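Local coordinates for protein fervidolysin (Fervidobacterium pennivorans, PDB 1R6V) that degrades keratin into peptides as a subtilisin-like serine protease, which lets the bacterium grow on native feathers, at residues P182-E187 with A236-N241; E186-P189 with D193-Y196; V230-P235 with H266-W271; W255-G260 with H287-V292. The protein carries 1 engineered substitution. All blocks are in the same frame, centred on the assembly; numbering follows the deposited sequence.

Contact 1 (P182-E187 with A236-N241); sequences PAFDEE and ALVGGN
Val238 CG1 is where this contact is packed most closely: the methyl lies 4.1 Å from Ala183 CB and 4.0 Å from Phe184 CZ, so two neighbouring residues of the hairpin loop reach the same carbon. Phe184 gets there because its CG stands anti to its own carbonyl carbon (chi1 -55°), which sends the ring out toward the short helix 235-238. The ring lies obliquely to the methyl. Its far end also meets Leu237 at the base of the side chain, with Phe184 CZ 4.1 Å from Leu237 CB, and there the two side chains run roughly at right angles. Asp233 is a further neighbour of the ring.

Beyond this cluster the contact becomes loose. Phe184 and Leu237 are largely exposed, and past Val238 the chain turns away through Gly239 and Gly240, both with positive phi. On the hairpin side the turn is held by its own backbone: Asp185 N donates to Pro182 O (3.1 Å), and Asp185 and Glu186 together face Arg181 in a G1 beta bulge.

Only some 123 Å² is buried in total, and every close pair across it is carbon to carbon. These few touches and the absence of polar pairing imply a modest hydrophobic patch at the protein surface, held by dispersion and burial alone between these segments.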
loop_
_atom_site.group_PDB
_atom_site.type_symbol
_atom_site.label_atom_id
_atom_site.label_comp_id
_atom_site.label_asym_id
_atom_site.label_seq_id
_atom_site.Cartn_x
_atom_site.Cartn_y
_atom_site.Cartn_z
ATOM N N PRO A 182 16.012 10.663 -3.290
ATOM C CA PRO A 182 15.055 11.380 -2.443
ATOM C C PRO A 182 15.417 11.674 -0.997
ATOM O O PRO A 182 15.010 12.702 -0.472
ATOM C CB PRO A 182 13.765 10.558 -2.581
ATOM C CG PRO A 182 14.264 9.170 -2.875
ATOM C CD PRO A 182 15.437 9.400 -3.808
ATOM N N ALA A 183 16.196 10.806 -0.357
ATOM C CA ALA A 183 16.552 11.018 1.040
ATOM C C ALA A 183 17.200 12.378 1.261
ATOM O O ALA A 183 17.068 12.964 2.334
ATOM C CB ALA A 183 17.493 9.913 1.512
ATOM N N PHE A 184 17.888 12.876 0.243
ATOM C CA PHE A 184 18.574 14.157 0.364
ATOM C C PHE A 184 18.189 15.134 -0.729
ATOM O O PHE A 184 18.879 16.137 -0.946
ATOM C CB PHE A 184 20.080 13.930 0.350
ATOM C CG PHE A 184 20.549 12.968 1.396
ATOM C CD1 PHE A 184 20.702 11.614 1.101
ATOM C CD2 PHE A 184 20.804 13.404 2.688
ATOM C CE1 PHE A 184 21.100 10.710 2.080
ATOM C CE2 PHE A 184 21.204 12.508 3.676
ATOM C CZ PHE A 184 21.351 11.155 3.372
ATOM N N ASP A 185 17.080 14.840 -1.406
ATOM C CA ASP A 185 16.572 15.663 -2.498
ATOM C C ASP A 185 17.735 16.007 -3.423
ATOM O O ASP A 185 17.899 17.145 -3.875
ATOM C CB ASP A 185 15.911 16.928 -1.937
ATOM C CG ASP A 185 15.291 17.786 -3.010
ATOM O OD1 ASP A 185 14.734 17.230 -3.977
ATOM O OD2 ASP A 185 15.347 19.031 -2.876
ATOM N N GLU A 186 18.536 14.981 -3.701
ATOM C CA GLU A 186 19.721 15.091 -4.531
ATOM C C GLU A 186 19.543 14.491 -5.922
ATOM O O GLU A 186 19.189 13.317 -6.072
ATOM C CB GLU A 186 20.879 14.393 -3.818
ATOM C CG GLU A 186 22.213 14.449 -4.523
ATOM C CD GLU A 186 23.257 13.579 -3.823
ATOM O OE1 GLU A 186 23.222 13.505 -2.578
ATOM O OE2 GLU A 186 24.115 12.980 -4.512
ATOM N N GLU A 187 19.789 15.307 -6.937
ATOM C CA GLU A 187 19.694 14.871 -8.320
ATOM C C GLU A 187 20.956 14.061 -8.613
ATOM O O GLU A 187 22.051 14.441 -8.187
ATOM C CB GLU A 187 19.624 16.099 -9.232
ATOM C CG GLU A 187 18.382 16.178 -10.084
ATOM C CD GLU A 187 18.622 15.665 -11.493
ATOM O OE1 GLU A 187 18.866 14.448 -11.660
ATOM O OE2 GLU A 187 18.575 16.490 -12.435
ATOM N N ALA A 236 24.323 3.886 6.932
ATOM C CA ALA A 236 25.165 4.687 7.809
ATOM C C ALA A 236 24.708 6.138 7.733
ATOM O O ALA A 236 24.940 6.920 8.657
ATOM C CB ALA A 236 26.632 4.565 7.386
ATOM N N LEU A 237 24.049 6.491 6.632
ATOM C CA LEU A 237 23.553 7.846 6.435
ATOM C C LEU A 237 22.080 8.016 6.762
ATOM O O LEU A 237 21.682 9.071 7.242
ATOM C CB LEU A 237 23.791 8.303 4.996
ATOM C CG LEU A 237 25.249 8.528 4.619
ATOM C CD1 LEU A 237 25.362 8.826 3.133
ATOM C CD2 LEU A 237 25.800 9.678 5.459
ATOM N N VAL A 238 21.268 6.990 6.502
ATOM C CA VAL A 238 19.837 7.083 6.776
ATOM C C VAL A 238 19.348 6.163 7.884
ATOM O O VAL A 238 18.161 6.157 8.210
ATOM C CB VAL A 238 19.004 6.797 5.512
ATOM C CG1 VAL A 238 19.387 7.780 4.408
ATOM C CG2 VAL A 238 19.227 5.362 5.060
ATOM N N GLY A 239 20.259 5.385 8.457
ATOM C CA GLY A 239 19.893 4.485 9.539
ATOM C C GLY A 239 19.144 3.232 9.132
ATOM O O GLY A 239 18.933 2.964 7.942
ATOM N N GLY A 240 18.733 2.458 10.133
ATOM C CA GLY A 240 18.005 1.226 9.882
ATOM C C GLY A 240 18.683 0.341 8.855
ATOM O O GLY A 240 19.885 0.108 8.929
ATOM N N ASN A 241 17.913 -0.150 7.886
ATOM C CA ASN A 241 18.459 -1.014 6.848
ATOM C C ASN A 241 18.669 -0.227 5.564
ATOM O O ASN A 241 18.840 -0.802 4.486
ATOM C CB ASN A 241 17.520 -2.197 6.590
ATOM C CG ASN A 241 16.149 -1.762 6.116
ATOM O OD1 ASN A 241 15.873 -0.565 5.996
ATOM N ND2 ASN A 241 15.277 -2.730 5.852
#

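Contact 2 (E186-P189 with D193-Y196); sequences EELP and DSSY
Leu188 and Ser194 make the closest apolar touch of this contact, with Leu188 CD1 3.7 Å from Ser194 CB. The other methyl of the leucine approaches the phenol of Tyr196 at the ring edge, near its plane, Leu188 CD2 standing 4.3 Å from Tyr196 CE2. CD1 thus rests on the serine, and CD2 lies between the serine and the edge of the tyrosine, while Val230 of strand 225-230 also packs against the leucine.

The polar groups meet less directly. Glu186 extends its chain with CG anti to the backbone N (chi1 -178°) and brings OE2 to 3.9 Å from Tyr196 OH, the carboxylate and ring planes 79° apart. Arg181 bridges them, forming a salt bridge with Glu186 OE1 and a cation-pi contact with the Tyr196 ring. The hydroxyl of Ser194 is engaged with Val165 N, and its side chain is about 9 Å from that of Asp162, the probable charge-relay aspartate.

The loop is braced partly from within. Asp193 OD1 takes two bonds from Ser195: Ser195 OG, 2.6 Å from Asp193 OD1, donates to the syn lone pair of that oxygen, whereas Ser195 N, 3.0 Å from Asp193 OD1, comes from above the carboxylate plane. Outside help comes from Ile357 N, bonded to Asp193 OD2, and Gly358 N, bonded to Ser195 OG.

The N-H bond from Ser195 makes an Asx turn in the loop between strand 186-188 and helix 200-209 of the subtilisin-like domain.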
loop_
_atom_site.group_PDB
_atom_site.type_symbol
_atom_site.label_atom_id
_atom_site.label_comp_id
_atom_site.label_asym_id
_atom_site.label_seq_id
_atom_site.Cartn_x
_atom_site.Cartn_y
_atom_site.Cartn_z
ATOM N N GLU A 186 18.536 14.981 -3.701
ATOM C CA GLU A 186 19.721 15.091 -4.531
ATOM C C GLU A 186 19.543 14.491 -5.922
ATOM O O GLU A 186 19.189 13.317 -6.072
ATOM C CB GLU A 186 20.879 14.393 -3.818
ATOM C CG GLU A 186 22.213 14.449 -4.523
ATOM C CD GLU A 186 23.257 13.579 -3.823
ATOM O OE1 GLU A 186 23.222 13.505 -2.578
ATOM O OE2 GLU A 186 24.115 12.980 -4.512
ATOM N N GLU A 187 19.789 15.307 -6.937
ATOM C CA GLU A 187 19.694 14.871 -8.320
ATOM C C GLU A 187 20.956 14.061 -8.613
ATOM O O GLU A 187 22.051 14.441 -8.187
ATOM C CB GLU A 187 19.624 16.099 -9.232
ATOM C CG GLU A 187 18.382 16.178 -10.084
ATOM C CD GLU A 187 18.622 15.665 -11.493
ATOM O OE1 GLU A 187 18.866 14.448 -11.660
ATOM O OE2 GLU A 187 18.575 16.490 -12.435
ATOM N N LEU A 188 20.803 12.941 -9.319
ATOM C CA LEU A 188 21.924 12.074 -9.664
ATOM C C LEU A 188 22.268 12.243 -11.142
ATOM O O LEU A 188 21.505 11.843 -12.020
ATOM C CB LEU A 188 21.565 10.607 -9.368
ATOM C CG LEU A 188 21.148 10.340 -7.915
ATOM C CD1 LEU A 188 20.542 8.936 -7.762
ATOM C CD2 LEU A 188 22.361 10.507 -7.024
ATOM N N PRO A 189 23.425 12.848 -11.438
ATOM C CA PRO A 189 23.833 13.061 -12.832
ATOM C C PRO A 189 23.915 11.784 -13.660
ATOM O O PRO A 189 24.247 10.716 -13.140
ATOM C CB PRO A 189 25.203 13.731 -12.693
ATOM C CG PRO A 189 25.088 14.466 -11.390
ATOM C CD PRO A 189 24.407 13.438 -10.508
ATOM N N ASP A 193 27.849 6.791 -10.582
ATOM C CA ASP A 193 27.652 5.668 -9.670
ATOM C C ASP A 193 26.757 6.119 -8.509
ATOM O O ASP A 193 27.152 6.982 -7.712
ATOM C CB ASP A 193 29.022 5.205 -9.156
ATOM C CG ASP A 193 28.926 4.120 -8.096
ATOM O OD1 ASP A 193 27.837 3.528 -7.924
ATOM O OD2 ASP A 193 29.951 3.847 -7.437
ATOM N N SER A 194 25.546 5.562 -8.422
ATOM C CA SER A 194 24.631 5.922 -7.336
ATOM C C SER A 194 24.287 4.689 -6.513
ATOM O O SER A 194 23.278 4.670 -5.824
ATOM C CB SER A 194 23.340 6.556 -7.892
ATOM O OG SER A 194 22.683 5.683 -8.797
ATOM N N SER A 195 25.168 3.691 -6.539
ATOM C CA SER A 195 24.934 2.433 -5.836
ATOM C C SER A 195 25.056 2.486 -4.301
ATOM O O SER A 195 25.635 1.601 -3.675
ATOM C CB SER A 195 25.848 1.336 -6.432
ATOM O OG SER A 195 27.231 1.640 -6.305
ATOM N N TYR A 196 24.480 3.519 -3.699
ATOM C CA TYR A 196 24.524 3.687 -2.251
ATOM C C TYR A 196 23.996 2.518 -1.412
ATOM O O TYR A 196 24.512 2.254 -0.322
ATOM C CB TYR A 196 23.758 4.953 -1.863
ATOM C CG TYR A 196 24.343 6.220 -2.434
ATOM C CD1 TYR A 196 25.547 6.724 -1.956
ATOM C CD2 TYR A 196 23.715 6.895 -3.478
ATOM C CE1 TYR A 196 26.114 7.865 -2.501
ATOM C CE2 TYR A 196 24.278 8.034 -4.033
ATOM C CZ TYR A 196 25.479 8.510 -3.538
ATOM O OH TYR A 196 26.053 9.628 -4.086
#

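Contact 3 (V230-P235 with H266-W271); sequences VIFDDP and HSWGGW
Trp268 meets Phe232 at its first side-chain carbon: CB lies 3.6 Å from Phe232 CE1, close to the plane of the phenyl ring and at its edge. From there chi1 of 57° puts CG between the backbone N and the carbonyl carbon, and the indole turns one face to Ile231. The CD1 methyl of Ile231 sits 3.5 Å from the centroid of the five-membered ring and 9° off the normal, a CH-pi contact. Under the same methyl, Trp268 CD1 is 3.6 Å and Trp268 NE1 3.5 Å from Ile231 CD1. Trp268 NE1 lies near the imidazole plane and donates to His266 ND1 over 3.0 Å (N-H...acceptor angle 154°), which helps fix the indole's rotation. A leucine in place of Trp268 would probably leave His266 ND1 without its donor and the Ile231 methyl without an aromatic face. Farther around, the tryptophan also packs against Val249 of helix 246-258 and against Pro307. The contact thus joins the loop after strand 225-230 to the end of strand 263-269, with helix 246-258 alongside and strand 290-294 touching His266. Ser267, the residue before it, packs on helix 380-397, where it meets Ser381, probably of the charge relay.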
loop_
_atom_site.group_PDB
_atom_site.type_symbol
_atom_site.label_atom_id
_atom_site.label_comp_id
_atom_site.label_asym_id
_atom_site.label_seq_id
_atom_site.Cartn_x
_atom_site.Cartn_y
_atom_site.Cartn_z
ATOM N N VAL A 230 16.936 6.156 -5.763
ATOM C CA VAL A 230 17.508 5.480 -4.614
ATOM C C VAL A 230 16.576 5.418 -3.419
ATOM O O VAL A 230 16.350 6.430 -2.754
ATOM C CB VAL A 230 18.835 6.173 -4.198
ATOM C CG1 VAL A 230 19.498 5.426 -3.034
ATOM C CG2 VAL A 230 19.767 6.228 -5.397
ATOM N N ILE A 231 16.014 4.238 -3.153
ATOM C CA ILE A 231 15.150 4.106 -1.997
ATOM C C ILE A 231 15.740 3.236 -0.888
ATOM O O ILE A 231 15.176 3.170 0.213
ATOM C CB ILE A 231 13.715 3.658 -2.384
ATOM C CG1 ILE A 231 13.708 2.252 -3.005
ATOM C CG2 ILE A 231 13.126 4.682 -3.347
ATOM C CD1 ILE A 231 12.352 1.536 -2.791
ATOM N N PHE A 232 16.852 2.558 -1.201
ATOM C CA PHE A 232 17.626 1.810 -0.223
ATOM C C PHE A 232 18.976 2.476 -0.364
ATOM O O PHE A 232 19.723 2.247 -1.307
ATOM C CB PHE A 232 17.676 0.308 -0.506
ATOM C CG PHE A 232 16.448 -0.387 -0.037
ATOM C CD1 PHE A 232 15.345 -0.511 -0.881
ATOM C CD2 PHE A 232 16.333 -0.802 1.290
ATOM C CE1 PHE A 232 14.142 -1.029 -0.407
ATOM C CE2 PHE A 232 15.128 -1.320 1.775
ATOM C CZ PHE A 232 14.029 -1.433 0.922
ATOM N N ASP A 233 19.229 3.368 0.585
ATOM C CA ASP A 233 20.429 4.182 0.625
ATOM C C ASP A 233 21.451 3.575 1.593
ATOM O O ASP A 233 21.308 2.421 2.014
ATOM C CB ASP A 233 19.993 5.593 1.059
ATOM C CG ASP A 233 20.875 6.694 0.493
ATOM O OD1 ASP A 233 22.094 6.661 0.749
ATOM O OD2 ASP A 233 20.353 7.601 -0.195
ATOM N N ASP A 234 22.485 4.343 1.934
ATOM C CA ASP A 234 23.519 3.871 2.855
ATOM C C ASP A 234 22.970 3.904 4.282
ATOM O O ASP A 234 22.685 4.979 4.813
ATOM C CB ASP A 234 24.750 4.781 2.773
ATOM C CG ASP A 234 25.929 4.239 3.565
ATOM O OD1 ASP A 234 25.723 3.459 4.517
ATOM O OD2 ASP A 234 27.069 4.610 3.230
ATOM N N PRO A 235 22.812 2.735 4.926
ATOM C CA PRO A 235 22.284 2.724 6.296
ATOM C C PRO A 235 23.086 3.560 7.288
ATOM O O PRO A 235 22.587 3.909 8.352
ATOM C CB PRO A 235 22.275 1.240 6.659
ATOM C CG PRO A 235 23.342 0.667 5.801
ATOM C CD PRO A 235 23.140 1.371 4.484
ATOM N N HIS A 266 10.209 -2.530 -9.181
ATOM C CA HIS A 266 10.235 -2.553 -7.707
ATOM C C HIS A 266 10.434 -3.960 -7.153
ATOM O O HIS A 266 9.692 -4.872 -7.524
ATOM C CB HIS A 266 8.897 -2.096 -7.119
ATOM C CG HIS A 266 8.477 -0.721 -7.526
ATOM N ND1 HIS A 266 8.814 0.410 -6.804
ATOM C CD2 HIS A 266 7.741 -0.298 -8.581
ATOM C CE1 HIS A 266 8.303 1.472 -7.409
ATOM N NE2 HIS A 266 7.648 1.068 -8.487
ATOM N N SER A 267 11.398 -4.143 -6.260
ATOM C CA SER A 267 11.562 -5.455 -5.634
ATOM C C SER A 267 11.837 -5.225 -4.158
ATOM O O SER A 267 12.928 -5.508 -3.648
ATOM C CB SER A 267 12.696 -6.242 -6.282
ATOM O OG SER A 267 12.299 -6.649 -7.589
ATOM N N TRP A 268 10.829 -4.682 -3.487
ATOM C CA TRP A 268 10.881 -4.381 -2.064
ATOM C C TRP A 268 9.471 -4.431 -1.504
ATOM O O TRP A 268 8.490 -4.472 -2.250
ATOM C CB TRP A 268 11.468 -2.985 -1.844
ATOM C CG TRP A 268 10.690 -1.879 -2.573
ATOM C CD1 TRP A 268 10.810 -1.517 -3.891
ATOM C CD2 TRP A 268 9.668 -1.038 -2.019
ATOM N NE1 TRP A 268 9.919 -0.493 -4.187
ATOM C CE2 TRP A 268 9.209 -0.189 -3.058
ATOM C CE3 TRP A 268 9.090 -0.919 -0.744
ATOM C CZ2 TRP A 268 8.205 0.761 -2.859
ATOM C CZ3 TRP A 268 8.095 0.026 -0.549
ATOM C CH2 TRP A 268 7.661 0.855 -1.604
ATOM N N GLY A 269 9.358 -4.430 -0.183
ATOM C CA GLY A 269 8.038 -4.438 0.397
ATOM C C GLY A 269 7.992 -4.602 1.892
ATOM O O GLY A 269 9.023 -4.750 2.548
ATOM N N GLY A 270 6.773 -4.579 2.412
ATOM C CA GLY A 270 6.549 -4.715 3.840
ATOM C C GLY A 270 5.082 -4.947 4.140
ATOM O O GLY A 270 4.220 -4.760 3.283
ATOM N N TRP A 271 4.795 -5.344 5.376
ATOM C CA TRP A 271 3.433 -5.627 5.815
ATOM C C TRP A 271 2.463 -4.430 5.791
ATOM O O TRP A 271 1.283 -4.567 5.443
ATOM C CB TRP A 271 3.474 -6.198 7.248
ATOM C CG TRP A 271 2.148 -6.153 7.962
ATOM C CD1 TRP A 271 1.139 -7.063 7.875
ATOM C CD2 TRP A 271 1.663 -5.099 8.815
ATOM N NE1 TRP A 271 0.056 -6.644 8.612
ATOM C CE2 TRP A 271 0.350 -5.444 9.198
ATOM C CE3 TRP A 271 2.213 -3.902 9.284
ATOM C CZ2 TRP A 271 -0.427 -4.627 10.029
ATOM C CZ3 TRP A 271 1.440 -3.088 10.113
ATOM C CH2 TRP A 271 0.136 -3.457 10.475
#

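Contact 4 (W255-G260 with H287-V292); sequences WATDHG and HGVVMV
Thr257 carries the contact, and its methyl does nearly all the touching. CG2 lies 3.5 Å from His287 CB and 3.6 Å from His287 CG, obliquely to the imidazole ring, and 4.1 Å from Val289 CG1. The torsion explains the division of labour: CG2 is anti to the backbone N and points across the contact, while OG1 (chi1 -62°) sits beside that N and hydrogen-bonds back to Ile253 O, one turn earlier in helix 246-258. His287 meets the methyl as it leaves helix 275-286, with Tyr283 beside its ring. Val289 comes in from the next residue but one, its side chain roughly at right angles to that of Thr257. Both helices end here in Schellman motifs: Gly260 is the C-prime residue of helix 246-258, and Gly288 that of helix 275-286. The contact therefore lies where the end of helix 246-258 meets the turn that leads from helix 275-286 into strand 290-294. Because the threonine hydroxyl is already taken up within its own helix, what it offers the other segment is essentially a methyl group; between these segments the fit rests on shape and apolar contact, while Asp258 OD1 to Tyr283 OH supplies a polar tie next door.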
loop_
_atom_site.group_PDB
_atom_site.type_symbol
_atom_site.label_atom_id
_atom_site.label_comp_id
_atom_site.label_asym_id
_atom_site.label_seq_id
_atom_site.Cartn_x
_atom_site.Cartn_y
_atom_site.Cartn_z
ATOM N N TRP A 255 8.721 12.011 -8.449
ATOM C CA TRP A 255 9.783 12.617 -9.240
ATOM C C TRP A 255 9.956 11.847 -10.555
ATOM O O TRP A 255 10.020 12.436 -11.636
ATOM C CB TRP A 255 11.099 12.567 -8.461
ATOM C CG TRP A 255 12.199 13.408 -9.020
ATOM C CD1 TRP A 255 12.516 14.699 -8.671
ATOM C CD2 TRP A 255 13.166 13.010 -10.005
ATOM N NE1 TRP A 255 13.624 15.121 -9.379
ATOM C CE2 TRP A 255 14.040 14.106 -10.203
ATOM C CE3 TRP A 255 13.376 11.834 -10.744
ATOM C CZ2 TRP A 255 15.111 14.055 -11.112
ATOM C CZ3 TRP A 255 14.446 11.785 -11.651
ATOM C CH2 TRP A 255 15.294 12.889 -11.822
ATOM N N ALA A 256 10.027 10.522 -10.461
ATOM C CA ALA A 256 10.215 9.697 -11.657
ATOM C C ALA A 256 9.074 9.868 -12.654
ATOM O O ALA A 256 9.291 9.926 -13.872
ATOM C CB ALA A 256 10.339 8.225 -11.262
ATOM N N THR A 257 7.856 9.912 -12.135
ATOM C CA THR A 257 6.677 10.094 -12.980
ATOM C C THR A 257 6.726 11.459 -13.664
ATOM O O THR A 257 6.504 11.581 -14.874
ATOM C CB THR A 257 5.391 10.024 -12.141
ATOM O OG1 THR A 257 5.287 8.726 -11.539
ATOM C CG2 THR A 257 4.150 10.285 -13.016
ATOM N N ASP A 258 7.009 12.480 -12.869
ATOM C CA ASP A 258 7.073 13.847 -13.374
ATOM C C ASP A 258 8.192 14.045 -14.379
ATOM O O ASP A 258 8.109 14.932 -15.229
ATOM C CB ASP A 258 7.269 14.843 -12.231
ATOM C CG ASP A 258 6.027 15.025 -11.388
ATOM O OD1 ASP A 258 4.946 14.520 -11.765
ATOM O OD2 ASP A 258 6.136 15.687 -10.338
ATOM N N HIS A 259 9.242 13.233 -14.277
ATOM C CA HIS A 259 10.374 13.347 -15.172
ATOM C C HIS A 259 10.370 12.354 -16.320
ATOM O O HIS A 259 11.410 12.095 -16.923
ATOM C CB HIS A 259 11.681 13.257 -14.376
ATOM C CG HIS A 259 11.965 14.487 -13.573
ATOM N ND1 HIS A 259 12.924 15.407 -13.942
ATOM C CD2 HIS A 259 11.339 15.011 -12.492
ATOM C CE1 HIS A 259 12.870 16.447 -13.128
ATOM N NE2 HIS A 259 11.915 16.234 -12.240
ATOM N N GLY A 260 9.204 11.781 -16.604
ATOM C CA GLY A 260 9.103 10.911 -17.757
ATOM C C GLY A 260 9.225 9.404 -17.716
ATOM O O GLY A 260 9.131 8.791 -18.785
ATOM N N HIS A 287 -0.827 8.618 -14.513
ATOM C CA HIS A 287 -0.001 9.309 -15.488
ATOM C C HIS A 287 0.453 8.319 -16.566
ATOM O O HIS A 287 1.300 8.635 -17.400
ATOM C CB HIS A 287 1.212 9.962 -14.807
ATOM C CG HIS A 287 0.878 11.220 -14.070
ATOM N ND1 HIS A 287 0.989 12.469 -14.644
ATOM C CD2 HIS A 287 0.375 11.420 -12.830
ATOM C CE1 HIS A 287 0.566 13.383 -13.790
ATOM N NE2 HIS A 287 0.186 12.773 -12.683
ATOM N N GLY A 288 -0.124 7.117 -16.529
ATOM C CA GLY A 288 0.183 6.094 -17.514
ATOM C C GLY A 288 1.437 5.275 -17.296
ATOM O O GLY A 288 1.879 4.599 -18.221
ATOM N N VAL A 289 2.008 5.315 -16.095
ATOM C CA VAL A 289 3.226 4.551 -15.837
ATOM C C VAL A 289 2.884 3.157 -15.342
ATOM O O VAL A 289 2.007 2.983 -14.484
ATOM C CB VAL A 289 4.141 5.218 -14.780
ATOM C CG1 VAL A 289 4.305 6.721 -15.056
ATOM C CG2 VAL A 289 3.602 4.967 -13.419
ATOM N N VAL A 290 3.598 2.168 -15.878
ATOM C CA VAL A 290 3.408 0.764 -15.519
ATOM C C VAL A 290 4.283 0.479 -14.314
ATOM O O VAL A 290 5.427 0.910 -14.278
ATOM C CB VAL A 290 3.821 -0.155 -16.696
ATOM C CG1 VAL A 290 3.777 -1.640 -16.278
ATOM C CG2 VAL A 290 2.857 0.083 -17.854
ATOM N N MET A 291 3.737 -0.231 -13.330
ATOM C CA MET A 291 4.483 -0.541 -12.116
ATOM C C MET A 291 4.660 -2.052 -11.990
ATOM O O MET A 291 3.690 -2.756 -11.758
ATOM C CB MET A 291 3.732 0.019 -10.895
ATOM C CG MET A 291 3.597 1.570 -10.914
ATOM S SD MET A 291 5.117 2.593 -10.750
ATOM C CE MET A 291 4.911 3.287 -9.023
ATOM N N VAL A 292 5.902 -2.512 -12.160
ATOM C CA VAL A 292 6.268 -3.933 -12.080
ATOM C C VAL A 292 6.833 -4.162 -10.678
ATOM O O VAL A 292 7.743 -3.444 -10.245
ATOM C CB VAL A 292 7.337 -4.280 -13.155
ATOM C CG1 VAL A 292 7.728 -5.760 -13.055
ATOM C CG2 VAL A 292 6.767 -3.980 -14.571
#

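From the N terminus, contact 1 opens at the hairpin 182-187 and closes some fifty residues later at helix 235-238. Contact 2, starting from the same stretch as contact 1 and sharing Glu186 and Glu187 with it, closes a short local loop by residue 196. Contact 3 opens at 230, before contact 1 has closed, and the two cross; it ends on strand 263-269. Contact 4 in turn opens at 255, inside contact 3, and crosses it to reach strand 290-294, the parallel neighbour of strand 263-269, where His266 N probably bonds to Val292 O. Together they link the surface hairpin, through the 230-235 loop and helix 246-258, to the central sheet.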